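Local coordinates for protein N-methyltransferase (Streptoalloteichus sp. ATCC 53650, PDB 5BSZ) that probably transfers a methyl group from S-adenosylmethionine to the amino nitrogen of a deoxysugar related to kedarcidin, at residues A48-V54 with F108-L114; F102-F108 with A133-P139; F155-A161 with R174-R180. All blocks are in the same frame, centred on the assembly; numbering follows the deposited sequence.

Contact 1: residues A48-V54 with F108-L114; sequences ARSLLDV and FDAVCCL. With SAH (S-adenosyl-L-homocysteine), chain B.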
loop_
_atom_site.group_PDB
_atom_site.type_symbol
_atom_site.label_atom_id
_atom_site.label_comp_id
_atom_site.label_asym_id
_atom_site.label_seq_id
_atom_site.Cartn_x
_atom_site.Cartn_y
_atom_site.Cartn_z
ATOM N N ALA A 48 -17.826 -32.751 -35.452
ATOM C CA ALA A 48 -17.008 -31.552 -35.143
ATOM C C ALA A 48 -15.591 -31.942 -34.740
ATOM O O ALA A 48 -15.404 -32.789 -33.839
ATOM C CB ALA A 48 -17.661 -30.766 -34.003
ATOM N N ARG A 49 -14.564 -31.331 -35.335
ATOM C CA ARG A 49 -13.182 -31.700 -34.939
ATOM C C ARG A 49 -12.230 -30.536 -34.725
ATOM O O ARG A 49 -11.095 -30.722 -34.284
ATOM C CB ARG A 49 -12.542 -32.684 -35.925
ATOM C CG ARG A 49 -12.316 -32.149 -37.321
ATOM C CD ARG A 49 -11.610 -33.112 -38.291
ATOM N NE ARG A 49 -10.391 -33.796 -37.839
ATOM C CZ ARG A 49 -9.117 -33.405 -37.934
ATOM N NH1 ARG A 49 -8.185 -34.243 -37.481
ATOM N NH2 ARG A 49 -8.708 -32.220 -38.422
ATOM N N SER A 50 -12.688 -29.337 -35.069
ATOM C CA SER A 50 -11.916 -28.134 -34.885
ATOM C C SER A 50 -12.648 -27.178 -33.937
ATOM O O SER A 50 -13.872 -27.074 -33.965
ATOM C CB SER A 50 -11.641 -27.417 -36.201
ATOM O OG SER A 50 -12.809 -26.964 -36.815
ATOM N N LEU A 51 -11.850 -26.504 -33.115
ATOM C CA LEU A 51 -12.405 -25.647 -32.031
ATOM C C LEU A 51 -11.473 -24.477 -31.742
ATOM O O LEU A 51 -10.236 -24.636 -31.627
ATOM C CB LEU A 51 -12.615 -26.467 -30.762
ATOM C CG LEU A 51 -13.217 -25.676 -29.572
ATOM C CD1 LEU A 51 -14.201 -26.525 -28.808
ATOM C CD2 LEU A 51 -12.144 -25.171 -28.644
ATOM N N LEU A 52 -12.075 -23.296 -31.614
ATOM C CA LEU A 52 -11.389 -22.119 -31.103
ATOM C C LEU A 52 -11.919 -21.648 -29.731
ATOM O O LEU A 52 -13.121 -21.500 -29.566
ATOM C CB LEU A 52 -11.549 -21.003 -32.113
ATOM C CG LEU A 52 -11.090 -19.622 -31.639
ATOM C CD1 LEU A 52 -9.577 -19.523 -31.607
ATOM C CD2 LEU A 52 -11.639 -18.451 -32.397
ATOM N N ASP A 53 -11.028 -21.536 -28.747
ATOM C CA ASP A 53 -11.359 -21.033 -27.401
ATOM C C ASP A 53 -10.853 -19.595 -27.248
ATOM O O ASP A 53 -9.644 -19.294 -27.271
ATOM C CB ASP A 53 -10.824 -21.968 -26.319
ATOM C CG ASP A 53 -11.234 -21.558 -24.889
ATOM O OD1 ASP A 53 -12.291 -20.891 -24.758
ATOM O OD2 ASP A 53 -10.493 -21.923 -23.934
ATOM N N VAL A 54 -11.817 -18.685 -27.121
ATOM C CA VAL A 54 -11.599 -17.240 -27.103
ATOM C C VAL A 54 -11.510 -16.740 -25.650
ATOM O O VAL A 54 -12.401 -16.999 -24.851
ATOM C CB VAL A 54 -12.720 -16.497 -27.842
ATOM C CG1 VAL A 54 -12.516 -15.000 -27.778
ATOM C CG2 VAL A 54 -12.804 -16.988 -29.285
ATOM N N PHE A 108 -13.813 -22.763 -37.852
ATOM C CA PHE A 108 -13.692 -23.879 -36.945
ATOM C C PHE A 108 -15.089 -24.470 -36.817
ATOM O O PHE A 108 -16.051 -23.737 -36.962
ATOM C CB PHE A 108 -13.244 -23.412 -35.557
ATOM C CG PHE A 108 -11.901 -22.761 -35.528
ATOM C CD1 PHE A 108 -11.772 -21.429 -35.826
ATOM C CD2 PHE A 108 -10.789 -23.451 -35.139
ATOM C CE1 PHE A 108 -10.542 -20.796 -35.772
ATOM C CE2 PHE A 108 -9.553 -22.844 -35.139
ATOM C CZ PHE A 108 -9.407 -21.532 -35.443
ATOM N N ASP A 109 -15.212 -25.767 -36.507
ATOM C CA ASP A 109 -16.526 -26.367 -36.267
ATOM C C ASP A 109 -17.248 -25.774 -35.033
ATOM O O ASP A 109 -18.458 -25.704 -35.001
ATOM C CB ASP A 109 -16.386 -27.870 -36.031
ATOM C CG ASP A 109 -15.852 -28.600 -37.300
ATOM O OD1 ASP A 109 -16.261 -28.140 -38.361
ATOM O OD2 ASP A 109 -14.992 -29.500 -37.230
ATOM N N ALA A 110 -16.472 -25.365 -34.040
ATOM C CA ALA A 110 -17.007 -24.753 -32.789
ATOM C C ALA A 110 -16.138 -23.586 -32.310
ATOM O O ALA A 110 -14.897 -23.581 -32.467
ATOM C CB ALA A 110 -17.036 -25.788 -31.695
ATOM N N VAL A 111 -16.795 -22.595 -31.721
ATOM C CA VAL A 111 -16.094 -21.496 -31.030
ATOM C C VAL A 111 -16.678 -21.400 -29.597
ATOM O O VAL A 111 -17.914 -21.376 -29.382
ATOM C CB VAL A 111 -16.233 -20.171 -31.804
ATOM C CG1 VAL A 111 -15.606 -18.992 -31.057
ATOM C CG2 VAL A 111 -15.600 -20.226 -33.210
ATOM N N CYS A 112 -15.798 -21.329 -28.604
ATOM C CA CYS A 112 -16.298 -21.124 -27.248
ATOM C C CYS A 112 -15.634 -19.944 -26.555
ATOM O O CYS A 112 -14.513 -19.512 -26.889
ATOM C CB CYS A 112 -16.218 -22.412 -26.422
ATOM S SG CYS A 112 -14.543 -23.053 -26.185
ATOM N N CYS A 113 -16.342 -19.413 -25.563
ATOM C CA CYS A 113 -15.771 -18.410 -24.680
ATOM C C CYS A 113 -16.297 -18.715 -23.274
ATOM O O CYS A 113 -17.520 -18.671 -23.048
ATOM C CB CYS A 113 -16.253 -17.055 -25.169
ATOM S SG CYS A 113 -15.602 -15.658 -24.217
ATOM N N LEU A 114 -15.397 -19.069 -22.374
ATOM C CA LEU A 114 -15.793 -19.760 -21.160
ATOM C C LEU A 114 -15.620 -18.904 -19.901
ATOM O O LEU A 114 -14.903 -17.911 -19.917
ATOM C CB LEU A 114 -14.988 -21.046 -21.025
ATOM C CG LEU A 114 -15.199 -22.039 -22.163
ATOM C CD1 LEU A 114 -14.344 -23.269 -21.947
ATOM C CD2 LEU A 114 -16.658 -22.445 -22.284
HETATM N N SAH B . -11.665 -18.770 -20.402
HETATM C CA SAH B . -10.552 -18.827 -19.382
HETATM C CB SAH B . -10.024 -17.446 -18.936
HETATM C CG SAH B . -10.388 -16.844 -17.600
HETATM S SD SAH B . -9.705 -15.281 -17.166
HETATM C C SAH B . -11.055 -19.754 -18.315
HETATM O O SAH B . -12.206 -20.165 -18.245
HETATM O OXT SAH B . -10.261 -20.243 -17.570
HETATM C "C5'" SAH B . -10.249 -14.143 -18.412
HETATM C "C4'" SAH B . -9.200 -14.071 -19.539
HETATM O "O4'" SAH B . -9.654 -13.203 -20.595
HETATM C "C3'" SAH B . -7.877 -13.460 -19.089
HETATM O "O3'" SAH B . -6.855 -14.413 -19.369
HETATM C "C2'" SAH B . -7.633 -12.212 -19.923
HETATM O "O2'" SAH B . -6.243 -12.056 -20.306
HETATM C "C1'" SAH B . -8.558 -12.448 -21.089
HETATM N N9 SAH B . -9.061 -11.228 -21.749
HETATM C C8 SAH B . -9.487 -10.073 -21.156
HETATM N N7 SAH B . -9.851 -9.170 -22.095
HETATM C C5 SAH B . -9.615 -9.755 -23.299
HETATM C C6 SAH B . -9.765 -9.336 -24.690
HETATM N N6 SAH B . -10.251 -8.096 -24.884
HETATM N N1 SAH B . -9.445 -10.237 -25.647
HETATM C C2 SAH B . -8.939 -11.444 -25.377
HETATM N N3 SAH B . -8.771 -11.913 -24.128
HETATM C C4 SAH B . -9.094 -11.120 -23.078
HETATM O O HOH W 1 -12.746 -19.045 -23.058
#

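Contact 2: residues F102-F108 with A133-P139; sequences FDLGRVF and AMARHLP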
loop_
_atom_site.group_PDB
_atom_site.type_symbol
_atom_site.label_atom_id
_atom_site.label_comp_id
_atom_site.label_asym_id
_atom_site.label_seq_id
_atom_site.Cartn_x
_atom_site.Cartn_y
_atom_site.Cartn_z
ATOM N N PHE A 102 -11.327 -9.572 -33.849
ATOM C CA PHE A 102 -10.180 -10.376 -34.264
ATOM C C PHE A 102 -10.628 -11.121 -35.556
ATOM O O PHE A 102 -11.826 -11.244 -35.858
ATOM C CB PHE A 102 -9.728 -11.362 -33.164
ATOM C CG PHE A 102 -10.711 -12.463 -32.874
ATOM C CD1 PHE A 102 -11.738 -12.296 -31.956
ATOM C CD2 PHE A 102 -10.607 -13.694 -33.521
ATOM C CE1 PHE A 102 -12.676 -13.291 -31.732
ATOM C CE2 PHE A 102 -11.531 -14.690 -33.296
ATOM C CZ PHE A 102 -12.569 -14.501 -32.391
ATOM N N ASP A 103 -9.654 -11.618 -36.296
ATOM C CA ASP A 103 -9.913 -12.364 -37.546
ATOM C C ASP A 103 -8.669 -13.201 -37.786
ATOM O O ASP A 103 -7.569 -12.694 -37.910
ATOM C CB ASP A 103 -10.157 -11.378 -38.687
ATOM C CG ASP A 103 -11.596 -10.924 -38.731
ATOM O OD1 ASP A 103 -12.466 -11.782 -39.020
ATOM O OD2 ASP A 103 -11.865 -9.728 -38.441
ATOM N N LEU A 104 -8.871 -14.498 -37.798
ATOM C CA LEU A 104 -7.812 -15.471 -37.870
ATOM C C LEU A 104 -7.722 -16.012 -39.328
ATOM O O LEU A 104 -6.863 -16.807 -39.574
ATOM C CB LEU A 104 -8.184 -16.641 -36.961
ATOM C CG LEU A 104 -8.353 -16.285 -35.484
ATOM C CD1 LEU A 104 -8.457 -17.555 -34.665
ATOM C CD2 LEU A 104 -7.182 -15.471 -34.949
ATOM N N GLY A 105 -8.634 -15.654 -40.232
ATOM C CA GLY A 105 -8.563 -16.103 -41.629
ATOM C C GLY A 105 -8.940 -17.560 -41.833
ATOM O O GLY A 105 -8.520 -18.142 -42.802
ATOM N N ARG A 106 -9.679 -18.171 -40.898
ATOM C CA ARG A 106 -10.212 -19.531 -41.008
ATOM C C ARG A 106 -11.442 -19.647 -40.144
ATOM O O ARG A 106 -11.732 -18.767 -39.291
ATOM C CB ARG A 106 -9.199 -20.601 -40.562
ATOM C CG ARG A 106 -8.866 -20.479 -39.047
ATOM C CD ARG A 106 -8.216 -21.765 -38.547
ATOM N NE ARG A 106 -9.126 -22.890 -38.617
ATOM C CZ ARG A 106 -8.804 -24.116 -38.268
ATOM N NH1 ARG A 106 -7.556 -24.400 -37.934
ATOM N NH2 ARG A 106 -9.725 -25.064 -38.391
ATOM N N VAL A 107 -12.154 -20.748 -40.352
ATOM C CA VAL A 107 -13.251 -21.159 -39.523
ATOM C C VAL A 107 -12.924 -22.446 -38.787
ATOM O O VAL A 107 -11.914 -23.111 -39.047
ATOM C CB VAL A 107 -14.572 -21.232 -40.318
ATOM C CG1 VAL A 107 -14.841 -19.861 -40.951
ATOM C CG2 VAL A 107 -14.519 -22.333 -41.381
ATOM N N PHE A 108 -13.813 -22.763 -37.852
ATOM C CA PHE A 108 -13.692 -23.879 -36.945
ATOM C C PHE A 108 -15.089 -24.470 -36.817
ATOM O O PHE A 108 -16.051 -23.737 -36.962
ATOM C CB PHE A 108 -13.244 -23.412 -35.557
ATOM C CG PHE A 108 -11.901 -22.761 -35.528
ATOM C CD1 PHE A 108 -11.772 -21.429 -35.826
ATOM C CD2 PHE A 108 -10.789 -23.451 -35.139
ATOM C CE1 PHE A 108 -10.542 -20.796 -35.772
ATOM C CE2 PHE A 108 -9.553 -22.844 -35.139
ATOM C CZ PHE A 108 -9.407 -21.532 -35.443
ATOM N N ALA A 133 -17.715 -11.452 -33.935
ATOM C CA ALA A 133 -16.366 -11.835 -34.309
ATOM C C ALA A 133 -16.205 -13.335 -34.130
ATOM O O ALA A 133 -15.546 -13.932 -34.953
ATOM C CB ALA A 133 -15.307 -11.122 -33.478
ATOM N N MET A 134 -16.713 -13.907 -33.024
ATOM C CA MET A 134 -16.808 -15.354 -32.850
ATOM C C MET A 134 -17.553 -16.080 -33.989
ATOM O O MET A 134 -17.041 -17.055 -34.518
ATOM C CB MET A 134 -17.418 -15.773 -31.497
ATOM C CG MET A 134 -16.492 -15.340 -30.335
ATOM S SD MET A 134 -17.387 -15.526 -28.779
ATOM C CE MET A 134 -16.218 -14.572 -27.810
ATOM N N ALA A 135 -18.758 -15.605 -34.319
ATOM C CA ALA A 135 -19.619 -16.192 -35.357
ATOM C C ALA A 135 -18.984 -16.195 -36.757
ATOM O O ALA A 135 -19.228 -17.136 -37.524
ATOM C CB ALA A 135 -20.954 -15.444 -35.399
ATOM N N ARG A 136 -18.175 -15.201 -37.107
ATOM C CA ARG A 136 -17.515 -15.282 -38.403
ATOM C C ARG A 136 -16.344 -16.237 -38.458
ATOM O O ARG A 136 -15.709 -16.359 -39.503
ATOM C CB ARG A 136 -17.090 -13.928 -38.917
ATOM C CG ARG A 136 -16.070 -13.208 -38.110
ATOM C CD ARG A 136 -16.159 -11.727 -38.481
ATOM N NE ARG A 136 -15.109 -10.995 -37.782
ATOM C CZ ARG A 136 -15.276 -9.916 -37.007
ATOM N NH1 ARG A 136 -16.478 -9.349 -36.816
ATOM N NH2 ARG A 136 -14.207 -9.406 -36.412
ATOM N N HIS A 137 -16.024 -16.882 -37.336
ATOM C CA HIS A 137 -15.075 -17.980 -37.398
ATOM C C HIS A 137 -15.743 -19.322 -37.432
ATOM O O HIS A 137 -15.107 -20.332 -37.096
ATOM C CB HIS A 137 -14.111 -17.923 -36.227
ATOM C CG HIS A 137 -13.192 -16.757 -36.327
ATOM N ND1 HIS A 137 -13.565 -15.468 -35.989
ATOM C CD2 HIS A 137 -11.941 -16.679 -36.827
ATOM C CE1 HIS A 137 -12.554 -14.653 -36.231
ATOM N NE2 HIS A 137 -11.566 -15.365 -36.752
ATOM N N LEU A 138 -17.026 -19.323 -37.802
ATOM C CA LEU A 138 -17.779 -20.561 -37.940
ATOM C C LEU A 138 -18.275 -20.769 -39.368
ATOM O O LEU A 138 -18.670 -19.791 -40.013
ATOM C CB LEU A 138 -19.045 -20.536 -37.082
ATOM C CG LEU A 138 -18.843 -20.504 -35.569
ATOM C CD1 LEU A 138 -20.157 -20.281 -34.852
ATOM C CD2 LEU A 138 -18.207 -21.774 -35.120
ATOM N N PRO A 139 -18.326 -22.029 -39.831
ATOM C CA PRO A 139 -19.051 -22.269 -41.083
ATOM C C PRO A 139 -20.556 -22.358 -40.819
ATOM O O PRO A 139 -20.994 -22.311 -39.670
ATOM C CB PRO A 139 -18.554 -23.640 -41.483
ATOM C CG PRO A 139 -18.474 -24.333 -40.172
ATOM C CD PRO A 139 -17.842 -23.290 -39.261
HETATM O O HOH W 2 -13.082 -16.163 -40.236
#

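Contact 3: residues F155-A161 with R174-R180; sequences FLDGHIA and RLSRSHR. With THM (thymidine), chain G.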
loop_
_atom_site.group_PDB
_atom_site.type_symbol
_atom_site.label_atom_id
_atom_site.label_comp_id
_atom_site.label_asym_id
_atom_site.label_seq_id
_atom_site.Cartn_x
_atom_site.Cartn_y
_atom_site.Cartn_z
ATOM N N PHE A 155 -26.984 -12.535 -10.083
ATOM C CA PHE A 155 -25.795 -12.176 -9.324
ATOM C C PHE A 155 -26.164 -12.095 -7.851
ATOM O O PHE A 155 -27.188 -11.525 -7.511
ATOM C CB PHE A 155 -25.222 -10.855 -9.807
ATOM C CG PHE A 155 -24.010 -10.412 -9.039
ATOM C CD1 PHE A 155 -22.777 -11.035 -9.256
ATOM C CD2 PHE A 155 -24.113 -9.466 -8.050
ATOM C CE1 PHE A 155 -21.661 -10.677 -8.507
ATOM C CE2 PHE A 155 -22.988 -9.065 -7.334
ATOM C CZ PHE A 155 -21.764 -9.676 -7.553
ATOM N N LEU A 156 -25.316 -12.655 -6.996
ATOM C CA LEU A 156 -25.587 -12.712 -5.564
ATOM C C LEU A 156 -24.661 -11.754 -4.876
ATOM O O LEU A 156 -23.483 -11.888 -4.999
ATOM C CB LEU A 156 -25.320 -14.128 -5.029
ATOM C CG LEU A 156 -26.321 -15.136 -5.597
ATOM C CD1 LEU A 156 -25.990 -16.527 -5.060
ATOM C CD2 LEU A 156 -27.796 -14.718 -5.389
ATOM N N ASP A 157 -25.211 -10.797 -4.149
ATOM C CA ASP A 157 -24.461 -9.879 -3.307
ATOM C C ASP A 157 -23.904 -10.688 -2.131
ATOM O O ASP A 157 -24.411 -11.752 -1.794
ATOM C CB ASP A 157 -25.425 -8.789 -2.815
ATOM C CG ASP A 157 -26.242 -8.200 -3.963
ATOM O OD1 ASP A 157 -25.597 -7.540 -4.794
ATOM O OD2 ASP A 157 -27.480 -8.426 -4.092
ATOM N N GLY A 158 -22.820 -10.212 -1.558
ATOM C CA GLY A 158 -22.233 -10.808 -0.356
ATOM C C GLY A 158 -21.153 -11.855 -0.581
ATOM O O GLY A 158 -20.769 -12.548 0.348
ATOM N N HIS A 159 -20.647 -12.030 -1.796
ATOM C CA HIS A 159 -19.677 -13.083 -1.980
ATOM C C HIS A 159 -18.308 -12.681 -1.370
ATOM O O HIS A 159 -17.817 -11.593 -1.647
ATOM C CB HIS A 159 -19.479 -13.385 -3.442
ATOM C CG HIS A 159 -18.400 -14.403 -3.691
ATOM N ND1 HIS A 159 -18.547 -15.735 -3.375
ATOM C CD2 HIS A 159 -17.163 -14.282 -4.229
ATOM C CE1 HIS A 159 -17.444 -16.392 -3.695
ATOM N NE2 HIS A 159 -16.595 -15.533 -4.231
ATOM N N ILE A 160 -17.710 -13.586 -0.598
ATOM C CA ILE A 160 -16.362 -13.418 -0.025
ATOM C C ILE A 160 -15.757 -14.781 -0.082
ATOM O O ILE A 160 -16.416 -15.717 0.281
ATOM C CB ILE A 160 -16.375 -12.975 1.449
ATOM C CG1 ILE A 160 -16.931 -11.567 1.513
ATOM C CG2 ILE A 160 -14.960 -13.062 2.042
ATOM C CD1 ILE A 160 -17.444 -11.099 2.845
ATOM N N ALA A 161 -14.526 -14.912 -0.537
ATOM C CA ALA A 161 -13.864 -16.179 -0.608
ATOM C C ALA A 161 -12.398 -16.018 -0.206
ATOM O O ALA A 161 -11.851 -14.938 -0.344
ATOM C CB ALA A 161 -13.919 -16.717 -2.028
ATOM N N ARG A 174 -5.064 -15.885 -0.213
ATOM C CA ARG A 174 -5.893 -15.099 -1.114
ATOM C C ARG A 174 -7.215 -14.764 -0.503
ATOM O O ARG A 174 -7.834 -15.595 0.152
ATOM C CB ARG A 174 -6.146 -15.884 -2.423
ATOM C CG ARG A 174 -7.000 -15.151 -3.459
ATOM C CD ARG A 174 -7.226 -15.974 -4.739
ATOM N NE ARG A 174 -7.919 -15.242 -5.814
ATOM C CZ ARG A 174 -9.241 -15.126 -5.931
ATOM N NH1 ARG A 174 -10.043 -15.691 -5.040
ATOM N NH2 ARG A 174 -9.770 -14.441 -6.943
ATOM N N LEU A 175 -7.691 -13.541 -0.714
ATOM C CA LEU A 175 -8.999 -13.143 -0.220
ATOM C C LEU A 175 -9.656 -12.340 -1.329
ATOM O O LEU A 175 -9.011 -11.472 -1.916
ATOM C CB LEU A 175 -8.863 -12.272 1.021
ATOM C CG LEU A 175 -10.072 -11.800 1.783
ATOM C CD1 LEU A 175 -10.805 -13.049 2.247
ATOM C CD2 LEU A 175 -9.752 -10.907 2.993
ATOM N N SER A 176 -10.938 -12.595 -1.557
ATOM C CA SER A 176 -11.633 -11.947 -2.649
ATOM C C SER A 176 -13.017 -11.524 -2.186
ATOM O O SER A 176 -13.579 -12.112 -1.254
ATOM C CB SER A 176 -11.664 -12.904 -3.844
ATOM O OG SER A 176 -12.674 -13.882 -3.662
ATOM N N ARG A 177 -13.573 -10.524 -2.850
ATOM C CA ARG A 177 -14.842 -9.931 -2.477
ATOM C C ARG A 177 -15.464 -9.395 -3.745
ATOM O O ARG A 177 -14.721 -8.937 -4.625
ATOM C CB ARG A 177 -14.590 -8.757 -1.595
ATOM C CG ARG A 177 -15.839 -8.199 -1.010
ATOM C CD ARG A 177 -15.508 -6.913 -0.343
ATOM N NE ARG A 177 -16.754 -6.272 0.016
ATOM C CZ ARG A 177 -17.198 -5.142 -0.511
ATOM N NH1 ARG A 177 -18.353 -4.671 -0.095
ATOM N NH2 ARG A 177 -16.510 -4.475 -1.426
ATOM N N SER A 178 -16.793 -9.448 -3.865
ATOM C CA SER A 178 -17.461 -8.854 -5.037
ATOM C C SER A 178 -18.681 -8.041 -4.616
ATOM O O SER A 178 -19.276 -8.310 -3.581
ATOM C CB SER A 178 -17.770 -9.922 -6.084
ATOM O OG SER A 178 -18.949 -10.663 -5.777
ATOM N N HIS A 179 -19.021 -7.015 -5.378
ATOM C CA HIS A 179 -20.233 -6.256 -5.151
ATOM C C HIS A 179 -20.738 -5.664 -6.454
ATOM O O HIS A 179 -20.009 -5.518 -7.452
ATOM C CB HIS A 179 -20.072 -5.145 -4.112
ATOM C CG HIS A 179 -19.250 -3.973 -4.543
ATOM N ND1 HIS A 179 -17.867 -3.989 -4.535
ATOM C CD2 HIS A 179 -19.612 -2.722 -4.896
ATOM C CE1 HIS A 179 -17.429 -2.821 -4.935
ATOM N NE2 HIS A 179 -18.462 -2.050 -5.210
ATOM N N ARG A 180 -22.001 -5.287 -6.401
ATOM C CA ARG A 180 -22.733 -4.860 -7.567
ATOM C C ARG A 180 -22.662 -3.354 -7.611
ATOM O O ARG A 180 -22.785 -2.675 -6.580
ATOM C CB ARG A 180 -24.167 -5.372 -7.368
ATOM C CG ARG A 180 -25.166 -4.947 -8.423
ATOM C CD ARG A 180 -26.601 -5.062 -7.854
ATOM N NE ARG A 180 -26.907 -6.360 -7.240
ATOM C CZ ARG A 180 -27.436 -7.410 -7.868
ATOM N NH1 ARG A 180 -27.681 -8.521 -7.198
ATOM N NH2 ARG A 180 -27.738 -7.329 -9.164
HETATM O "O5'" THM G . -17.474 -17.414 -8.054
HETATM C "C5'" THM G . -17.922 -16.447 -7.082
HETATM C "C4'" THM G . -18.775 -15.353 -7.732
HETATM O "O4'" THM G . -19.931 -16.084 -8.148
HETATM C "C3'" THM G . -19.294 -14.212 -6.812
HETATM O "O3'" THM G . -18.911 -12.906 -7.295
HETATM C "C2'" THM G . -20.830 -14.324 -6.729
HETATM C "C1'" THM G . -21.106 -15.317 -7.871
HETATM N N1 THM G . -22.254 -16.239 -7.834
HETATM C C2 THM G . -23.425 -15.569 -8.235
HETATM O O2 THM G . -23.298 -14.357 -8.465
HETATM N N3 THM G . -24.610 -16.165 -8.339
HETATM C C4 THM G . -24.733 -17.472 -8.109
HETATM O O4 THM G . -25.867 -18.044 -8.231
HETATM C C5 THM G . -23.513 -18.202 -7.710
HETATM C C5M THM G . -23.733 -19.670 -7.449
HETATM C C6 THM G . -22.284 -17.561 -7.606
HETATM O O HOH W 3 -21.416 -10.662 -4.354
HETATM O O HOH W 4 -23.538 -6.254 -3.979
HETATM O O HOH W 5 -28.571 -6.200 -4.476
HETATM O O HOH W 6 -21.743 -7.843 -2.287
HETATM O O HOH W 7 -13.962 -15.168 -5.829
HETATM O O HOH W 8 -18.939 -9.203 -0.739
#

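Contact 1: residues A48-V54 with F108-L114
D109 reaches across to the start of strand 50-54 and closes the end of a parallel strand pair. Its CB lies 3.8 Å from A48 CB, near S50 O. From there CG, placed anti to its own carbonyl carbon (chi1 -65°), turns OD2 back to 48-54. OD2 accepts from R49 N at 2.7 Å in an almost straight bond on its anti side, and from S50 N at 3.2 Å; the two donors come from opposite faces of the carboxylate plane, which probably limits its rotation. OD1 turns to R45 in a long, weak ion pair. The backbone N of D109 donates a hydrogen bond to S50 OG (2.7 Å), so each segment lends the other a side-chain acceptor. Beyond, the strands run 18° from parallel, linked by the ladder A110 N to S50 O, L52 N to A110 O, C112 N to L52 O and V54 N to C112 O. L52 CB sits over the centre of the F108 ring, a CH-pi contact 3.7 Å from its centroid. At the far end a water bridges D53 OD1, V54 O and L114 N, near the bound S-adenosyl-L-homocysteine. The pair forms the middle of the Rossmann-like methyltransferase sheet: strand 71-76 flanks 50-54 and strand 143-146 flanks 110-113, helices 30-44 and 60-65 cover the L51 and D53 face, and L138 packs on V111.

Contact 2: residues F102-F108 with A133-P139
R136 and D103 form a salt bridge, R136 NE meeting D103 OD1 at 3.0 Å on the syn side, with a weak second bond from NH2 to OD2; the guanidinium and carboxylate planes lie 23° apart. The same NH2 also donates to F102 O (3.1 Å) from above the carbonyl plane, and D101 gives it a further acidic partner. Deeper in, the H137 ring bridges two parts of the backbone. Its NE2 accepts from L104 N at 3.0 Å, in the ring plane, while ND1 donates to A133 O at 2.7 Å, again in plane, so both ring nitrogens are engaged and the ring's rotation is set. CG lies anti to the carbonyl carbon (chi1 -69°), which lets the imidazole reach L104 N with NE2. H137 O takes F108 N (2.9 Å) near the edge of the F108 ring. With an alanine here, L104 N and A133 O would probably lose these partners and a gap would open beside F102. Packing surrounds these bonds: the F102 ring lies nearly parallel to the imidazole but slid aside, its CE1 against A133 CB, and V107 CB rests 4.0 Å from P139 CD. A water joins R106 O to R136 O. With ND1 donating and NE2 accepting, the bonding is consistent with a neutral imidazole that pins the loop before strand 110-113 to the C-terminal end of helix 124-135.

Contact 3: residues F155-A161 with R174-R180
I160 and A161 pair antiparallel with R177 and S176, I160-R177 as a non-hydrogen-bonded pair and A161-S176 as a hydrogen-bonded one. A161 N donates to S176 O at 3.0 Å and S176 N to A161 O at 2.8 Å; S178 N to H159 O (3.3 Å) carries the link on toward the loop. There R180 grips D157 side-on, NE to OD1 at 3.0 Å on its syn lone pair and NH1 to OD2 at 3.1 Å. A bend at chi3 (-51°) brings the guanidinium back over the loop, where F155 CD2 lies above one of its faces; NH2 has a further acceptor in P152 O. S178 OG stands at the edge of the F155 ring and hydrogen-bonds thymidine O3' (2.7 Å). L156 N donates to thymidine O2 (3.0 Å), and the H159 ring lays a face against the sugar, CG 3.3 Å from C3'. A water ties S178 OG to L156 O and H159 N. Strands 160-166 and 171-181, which the segments enter, form a beta hairpin at the edge of the four-stranded antiparallel sheet within this chain, and the loop leading into it forms one wall of the thymidine pocket, which W150, H187 and R237 help complete.

From the N terminus, the first contact segment, on strand 50-54, meets 108-114 in contact 1, closing a loop of 53 residues that holds strands 71-76 and 94-96. Contact 2 starts inside that loop, at 102-108, and ends beyond it at 133-139, so the two cross and share F108. M134 of helix 124-135 packs on V111, V54 and C113, tying that helix to the central strands. Contact 3 follows in series on the opposite side of the chain's centre, closing the hairpin of strands 160-166 and 171-181, with 12 residues between its segments. Its centre lies about 31 Å from that of contact 1, whose L114 end reaches the S-adenosyl-L-homocysteine pocket; contact 3 lines the thymidine pocket.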